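Local coordinates for DUF6836 domain-containing protein (PDB 4PW1) that is of unknown function, folding as a nine-stranded antiparallel beta sheet surrounded by alpha-helices, at residues Asn172-Arg180 / Leu236-Phe245. Residues are numbered along the deposited sequence; the frame is centred on the assembly and turned at random.
Sequences NAFYMFFMR and LIYSPIEERF
Phe245 turns its ring edge toward the faces of Phe174 and, at longer range, Phe177, a clear example of how a helix is seated on a sheet by aromatic groups turned steeply against one another. Toward Phe174 the pair is T-shaped, with centroids 5.0 Å apart and planes at 65°: the CE2-CZ side of Phe245 stands over one face of Phe174, and CZ comes within 3.6 Å of Phe174 CE1. Phe177 makes a more offset edge-to-face pair, planes at 70°. Its CG lies anti to the backbone N (chi1 177°), whereas that of Phe174 lies anti to the carbonyl carbon, and these settings, with the three-residue step along the helix, bring the rings to different parts of Phe245. Both faces of Phe245 are covered from the neighbouring strand 233-239, Tyr238 CD1 packing over one and Leu236 CD1 over the other. Leu236 also reaches the helix, its CD2 lying 3.5 Å from Phe177 CE2, while Ala173 CB fits against Phe245 CE2 and Tyr238 CE1, 3.7 Å from each.

Polar groups border this core. A water donates to Ala173 O and accepts from Phe245 N, joining the helix's first turn to the strand's backbone. Beyond it, the selenomethionine Met176 brings CE to 3.6 Å from Arg244 CB. Arg244 grips Glu242 OE1 side-on through NE and NH2, nearly in the guanidinium plane; it and nearby Arg180 also donate to the backbone carbonyls of Gly58 and Ile56, respectively.

Asn172 N-caps helix 173-190, whose first turns pack on a beta hairpin with a G1 bulge at Glu243-Arg244, within the helix-flanked antiparallel sheet of this fold.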
ATOM      1  N   ASN B 172     -12.197 -10.357 -23.928  1.00 30.75           N
ATOM      2  CA  ASN B 172     -10.857  -9.837 -23.577  1.00 30.79           C
ATOM      3  C   ASN B 172     -10.977  -8.649 -22.604  1.00 27.31           C
ATOM      4  O   ASN B 172     -11.583  -7.623 -22.923  1.00 23.76           O
ATOM      5  CB  ASN B 172     -10.102  -9.440 -24.854  1.00 28.01           C
ATOM      6  CG  ASN B 172      -8.679  -8.984 -24.591  1.00 26.70           C
ATOM      7  OD1 ASN B 172      -8.457  -7.965 -23.937  1.00 27.32           O
ATOM      8  ND2 ASN B 172      -7.708  -9.742 -25.086  1.00 25.60           N
ATOM      9  N   ALA B 173     -10.428  -8.780 -21.390  1.00 25.90           N
ATOM     10  CA  ALA B 173     -10.637  -7.748 -20.376  1.00 23.10           C
ATOM     11  C   ALA B 173     -10.088  -6.368 -20.812  1.00 22.73           C
ATOM     12  O   ALA B 173     -10.652  -5.305 -20.443  1.00 21.35           O
ATOM     13  CB  ALA B 173     -10.009  -8.172 -19.045  1.00 26.30           C
ATOM     14  N   PHE B 174      -8.994  -6.374 -21.575  1.00 21.24           N
ATOM     15  CA  PHE B 174      -8.340  -5.135 -21.991  1.00 20.48           C
ATOM     16  C   PHE B 174      -9.203  -4.474 -23.040  1.00 21.54           C
ATOM     17  O   PHE B 174      -9.525  -3.315 -22.888  1.00 20.49           O
ATOM     18  CB  PHE B 174      -6.895  -5.371 -22.462  1.00 20.77           C
ATOM     19  CG  PHE B 174      -5.988  -5.837 -21.366  1.00 22.51           C
ATOM     20  CD1 PHE B 174      -5.405  -4.930 -20.509  1.00 20.81           C
ATOM     21  CD2 PHE B 174      -5.780  -7.195 -21.141  1.00 23.37           C
ATOM     22  CE1 PHE B 174      -4.597  -5.339 -19.479  1.00 22.99           C
ATOM     23  CE2 PHE B 174      -4.979  -7.617 -20.092  1.00 25.31           C
ATOM     24  CZ  PHE B 174      -4.387  -6.686 -19.243  1.00 23.65           C
ATOM     25  N   TYR B 175      -9.626  -5.235 -24.054  1.00 23.18           N
ATOM     26  CA  TYR B 175     -10.513  -4.691 -25.080  1.00 25.76           C
ATOM     27  C   TYR B 175     -11.793  -4.116 -24.474  1.00 26.96           C
ATOM     28  O   TYR B 175     -12.240  -3.036 -24.875  1.00 23.12           O
ATOM     29  CB  TYR B 175     -10.875  -5.736 -26.133  1.00 24.81           C
ATOM     30  CG  TYR B 175      -9.751  -6.232 -27.000  1.00 27.02           C
ATOM     31  CD1 TYR B 175      -8.590  -5.467 -27.219  1.00 29.80           C
ATOM     32  CD2 TYR B 175      -9.867  -7.444 -27.677  1.00 28.61           C
ATOM     33  CE1 TYR B 175      -7.579  -5.923 -28.061  1.00 32.05           C
ATOM     34  CE2 TYR B 175      -8.864  -7.913 -28.526  1.00 33.70           C
ATOM     35  CZ  TYR B 175      -7.718  -7.151 -28.723  1.00 34.47           C
ATOM     36  OH  TYR B 175      -6.702  -7.622 -29.541  1.00 29.49           O
HETATM   37  N   MSE B 176     -12.390  -4.827 -23.510  1.00 23.11           N
HETATM   38  CA  MSE B 176     -13.656  -4.386 -22.944  1.00 22.46           C
HETATM   39  C   MSE B 176     -13.468  -3.106 -22.178  1.00 25.75           C
HETATM   40  O   MSE B 176     -14.299  -2.161 -22.270  1.00 23.86           O
HETATM   41  CB  MSE B 176     -14.261  -5.395 -21.976  1.00 23.97           C
HETATM   42  CG  MSE B 176     -14.730  -6.622 -22.740  1.00 36.52           C
HETATM   43 SE   MSE B 176     -15.612  -7.886 -21.484  0.75 43.94          SE
HETATM   44  CE  MSE B 176     -14.352  -8.216 -19.967  1.00 40.28           C
ATOM     45  N   PHE B 177     -12.394  -3.053 -21.401  1.00 22.75           N
ATOM     46  CA  PHE B 177     -12.144  -1.861 -20.591  1.00 23.92           C
ATOM     47  C   PHE B 177     -11.825  -0.650 -21.484  1.00 21.13           C
ATOM     48  O   PHE B 177     -12.368   0.418 -21.293  1.00 21.39           O
ATOM     49  CB  PHE B 177     -11.014  -2.104 -19.615  1.00 24.96           C
ATOM     50  CG  PHE B 177     -10.658  -0.885 -18.799  1.00 28.16           C
ATOM     51  CD1 PHE B 177     -11.506  -0.429 -17.805  1.00 32.83           C
ATOM     52  CD2 PHE B 177      -9.502  -0.183 -19.072  1.00 33.14           C
ATOM     53  CE1 PHE B 177     -11.188   0.711 -17.082  1.00 31.15           C
ATOM     54  CE2 PHE B 177      -9.163   0.940 -18.354  1.00 34.71           C
ATOM     55  CZ  PHE B 177     -10.014   1.379 -17.351  1.00 34.94           C
ATOM     56  N   PHE B 178     -10.967  -0.811 -22.477  1.00 23.01           N
ATOM     57  CA  PHE B 178     -10.667   0.324 -23.381  1.00 23.67           C
ATOM     58  C   PHE B 178     -11.883   0.812 -24.146  1.00 22.88           C
ATOM     59  O   PHE B 178     -12.062   2.025 -24.349  1.00 22.07           O
ATOM     60  CB  PHE B 178      -9.528  -0.029 -24.345  1.00 27.16           C
ATOM     61  CG  PHE B 178      -8.221  -0.260 -23.653  1.00 28.10           C
ATOM     62  CD1 PHE B 178      -7.863   0.493 -22.577  1.00 36.71           C
ATOM     63  CD2 PHE B 178      -7.372  -1.259 -24.061  1.00 29.96           C
ATOM     64  CE1 PHE B 178      -6.672   0.257 -21.904  1.00 37.84           C
ATOM     65  CE2 PHE B 178      -6.165  -1.466 -23.414  1.00 27.32           C
ATOM     66  CZ  PHE B 178      -5.819  -0.705 -22.351  1.00 29.30           C
HETATM   67  N   MSE B 179     -12.728  -0.115 -24.557  1.00 22.03           N
HETATM   68  CA  MSE B 179     -13.945   0.249 -25.315  1.00 27.61           C
HETATM   69  C   MSE B 179     -14.869   1.036 -24.414  1.00 25.46           C
HETATM   70  O   MSE B 179     -15.451   2.023 -24.840  1.00 22.57           O
HETATM   71  CB  MSE B 179     -14.715  -0.982 -25.784  1.00 28.21           C
HETATM   72  CG  MSE B 179     -14.110  -1.597 -27.046  1.00 49.28           C
HETATM   73 SE   MSE B 179     -14.850  -3.416 -27.372  0.75 59.98          SE
HETATM   74  CE  MSE B 179     -16.713  -2.956 -26.839  1.00 47.68           C
ATOM     75  N   ARG B 180     -15.007   0.618 -23.152  1.00 21.90           N
ATOM     76  CA  ARG B 180     -15.822   1.408 -22.207  1.00 22.81           C
ATOM     77  C   ARG B 180     -15.259   2.812 -21.991  1.00 19.75           C
ATOM     78  O   ARG B 180     -16.009   3.819 -22.015  1.00 21.57           O
ATOM     79  CB  ARG B 180     -16.006   0.693 -20.870  1.00 23.84           C
ATOM     80  CG  ARG B 180     -16.916  -0.516 -20.966  1.00 30.66           C
ATOM     81  CD  ARG B 180     -16.897  -1.275 -19.652  1.00 38.49           C
ATOM     82  NE  ARG B 180     -17.801  -2.420 -19.643  1.00 42.02           N
ATOM     83  CZ  ARG B 180     -19.108  -2.366 -19.419  1.00 50.32           C
ATOM     84  NH1 ARG B 180     -19.734  -1.217 -19.194  1.00 47.47           N
ATOM     85  NH2 ARG B 180     -19.810  -3.488 -19.447  1.00 61.52           N
ATOM     86  N   LEU B 236      -4.699  -1.308 -13.041  1.00 20.46           N
ATOM     87  CA  LEU B 236      -6.016  -1.761 -13.444  1.00 18.56           C
ATOM     88  C   LEU B 236      -6.500  -2.760 -12.407  1.00 18.53           C
ATOM     89  O   LEU B 236      -5.788  -3.668 -12.068  1.00 21.73           O
ATOM     90  CB  LEU B 236      -5.948  -2.409 -14.820  1.00 20.78           C
ATOM     91  CG  LEU B 236      -5.663  -1.447 -15.957  1.00 26.29           C
ATOM     92  CD1 LEU B 236      -5.432  -2.209 -17.260  1.00 27.60           C
ATOM     93  CD2 LEU B 236      -6.837  -0.492 -16.125  1.00 31.89           C
ATOM     94  N   ILE B 237      -7.720  -2.572 -11.910  1.00 18.40           N
ATOM     95  CA  ILE B 237      -8.274  -3.381 -10.845  1.00 18.30           C
ATOM     96  C   ILE B 237      -9.195  -4.428 -11.423  1.00 17.58           C
ATOM     97  O   ILE B 237     -10.281  -4.099 -11.944  1.00 17.59           O
ATOM     98  CB  ILE B 237      -9.088  -2.507  -9.854  1.00 17.78           C
ATOM     99  CG1 ILE B 237      -8.205  -1.387  -9.318  1.00 18.24           C
ATOM    100  CG2 ILE B 237      -9.682  -3.347  -8.736  1.00 17.93           C
ATOM    101  CD1 ILE B 237      -8.989  -0.365  -8.531  1.00 19.21           C
ATOM    102  N   TYR B 238      -8.736  -5.673 -11.376  1.00 16.05           N
ATOM    103  CA  TYR B 238      -9.434  -6.793 -11.988  1.00 18.30           C
ATOM    104  C   TYR B 238     -10.182  -7.607 -10.952  1.00 18.43           C
ATOM    105  O   TYR B 238      -9.597  -7.990  -9.925  1.00 19.70           O
ATOM    106  CB  TYR B 238      -8.441  -7.672 -12.723  1.00 18.22           C
ATOM    107  CG  TYR B 238      -9.044  -8.793 -13.543  1.00 20.52           C
ATOM    108  CD1 TYR B 238      -9.602  -8.539 -14.802  1.00 22.06           C
ATOM    109  CD2 TYR B 238      -8.986 -10.117 -13.112  1.00 21.20           C
ATOM    110  CE1 TYR B 238     -10.093  -9.557 -15.582  1.00 22.25           C
ATOM    111  CE2 TYR B 238      -9.488 -11.146 -13.899  1.00 24.21           C
ATOM    112  CZ  TYR B 238     -10.046 -10.853 -15.128  1.00 24.25           C
ATOM    113  OH  TYR B 238     -10.528 -11.856 -15.931  1.00 22.94           O
ATOM    114  N   SER B 239     -11.456  -7.868 -11.236  1.00 19.67           N
ATOM    115  CA  SER B 239     -12.253  -8.791 -10.454  1.00 19.63           C
ATOM    116  C   SER B 239     -12.181 -10.217 -11.052  1.00 22.98           C
ATOM    117  O   SER B 239     -12.600 -10.437 -12.198  1.00 20.84           O
ATOM    118  CB  SER B 239     -13.697  -8.357 -10.419  1.00 21.37           C
ATOM    119  OG  SER B 239     -14.489  -9.419  -9.953  1.00 21.36           O
ATOM    120  N   PRO B 240     -11.636 -11.184 -10.294  1.00 20.52           N
ATOM    121  CA  PRO B 240     -11.625 -12.565 -10.760  1.00 24.00           C
ATOM    122  C   PRO B 240     -13.043 -13.162 -10.774  1.00 23.87           C
ATOM    123  O   PRO B 240     -13.307 -14.041 -11.542  1.00 24.55           O
ATOM    124  CB  PRO B 240     -10.719 -13.285  -9.738  1.00 25.62           C
ATOM    125  CG  PRO B 240     -10.884 -12.475  -8.495  1.00 26.72           C
ATOM    126  CD  PRO B 240     -10.961 -11.053  -8.999  1.00 27.23           C
ATOM    127  N   ILE B 241     -13.965 -12.634  -9.981  1.00 22.18           N
ATOM    128  CA  ILE B 241     -15.330 -13.120 -10.001  1.00 22.57           C
ATOM    129  C   ILE B 241     -16.042 -12.645 -11.293  1.00 24.70           C
ATOM    130  O   ILE B 241     -16.625 -13.462 -12.012  1.00 24.85           O
ATOM    131  CB  ILE B 241     -16.095 -12.630  -8.765  1.00 22.99           C
ATOM    132  CG1 ILE B 241     -15.352 -13.037  -7.468  1.00 23.72           C
ATOM    133  CG2 ILE B 241     -17.511 -13.157  -8.791  1.00 25.06           C
ATOM    134  CD1 ILE B 241     -15.025 -14.512  -7.376  1.00 28.37           C
ATOM    135  N   GLU B 242     -15.976 -11.344 -11.585  1.00 20.58           N
ATOM    136  CA  GLU B 242     -16.608 -10.788 -12.788  1.00 21.74           C
ATOM    137  C   GLU B 242     -15.817 -10.993 -14.050  1.00 23.17           C
ATOM    138  O   GLU B 242     -16.337 -10.785 -15.132  1.00 25.42           O
ATOM    139  CB  GLU B 242     -16.914  -9.302 -12.626  1.00 21.27           C
ATOM    140  CG  GLU B 242     -17.737  -9.009 -11.373  1.00 24.95           C
ATOM    141  CD  GLU B 242     -18.337  -7.590 -11.337  1.00 27.05           C
ATOM    142  OE1 GLU B 242     -18.255  -6.855 -12.355  1.00 33.12           O
ATOM    143  OE2 GLU B 242     -18.843  -7.188 -10.271  1.00 26.43           O
ATOM    144  N   GLU B 243     -14.554 -11.379 -13.926  1.00 22.48           N
ATOM    145  CA  GLU B 243     -13.660 -11.509 -15.074  1.00 23.99           C
ATOM    146  C   GLU B 243     -13.603 -10.226 -15.923  1.00 23.59           C
ATOM    147  O   GLU B 243     -13.647 -10.259 -17.147  1.00 23.89           O
ATOM    148  CB  GLU B 243     -14.039 -12.725 -15.907  1.00 28.30           C
ATOM    149  CG  GLU B 243     -13.953 -14.017 -15.092  1.00 34.56           C
ATOM    150  CD  GLU B 243     -13.877 -15.245 -15.986  1.00 42.63           C
ATOM    151  OE1 GLU B 243     -14.921 -15.642 -16.520  1.00 48.28           O
ATOM    152  OE2 GLU B 243     -12.760 -15.757 -16.206  1.00 54.56           O
ATOM    153  N   ARG B 244     -13.458  -9.099 -15.248  1.00 19.60           N
ATOM    154  CA  ARG B 244     -13.258  -7.854 -15.942  1.00 21.06           C
ATOM    155  C   ARG B 244     -12.615  -6.827 -15.033  1.00 17.98           C
ATOM    156  O   ARG B 244     -12.556  -7.008 -13.802  1.00 18.23           O
ATOM    157  CB  ARG B 244     -14.592  -7.314 -16.445  1.00 24.78           C
ATOM    158  CG  ARG B 244     -15.598  -7.051 -15.360  1.00 24.60           C
ATOM    159  CD  ARG B 244     -16.437  -5.866 -15.787  1.00 28.99           C
ATOM    160  NE  ARG B 244     -17.398  -5.516 -14.780  1.00 32.02           N
ATOM    161  CZ  ARG B 244     -17.984  -4.320 -14.664  1.00 38.99           C
ATOM    162  NH1 ARG B 244     -17.722  -3.335 -15.521  1.00 38.82           N
ATOM    163  NH2 ARG B 244     -18.834  -4.111 -13.656  1.00 36.35           N
ATOM    164  N   PHE B 245     -12.120  -5.767 -15.646  1.00 17.16           N
ATOM    165  CA  PHE B 245     -11.628  -4.631 -14.912  1.00 17.96           C
ATOM    166  C   PHE B 245     -12.770  -3.815 -14.313  1.00 20.37           C
ATOM    167  O   PHE B 245     -13.736  -3.468 -14.999  1.00 19.28           O
ATOM    168  CB  PHE B 245     -10.713  -3.798 -15.789  1.00 20.04           C
ATOM    169  CG  PHE B 245      -9.424  -4.487 -16.142  1.00 20.57           C
ATOM    170  CD1 PHE B 245      -8.518  -4.842 -15.145  1.00 19.11           C
ATOM    171  CD2 PHE B 245      -9.088  -4.740 -17.459  1.00 20.73           C
ATOM    172  CE1 PHE B 245      -7.318  -5.459 -15.480  1.00 19.83           C
ATOM    173  CE2 PHE B 245      -7.909  -5.359 -17.792  1.00 22.12           C
ATOM    174  CZ  PHE B 245      -7.014  -5.745 -16.807  1.00 18.36           C
TER
HETATM  175  O   HOH W   1     -12.528  -5.478 -18.415  1.00 17.85           O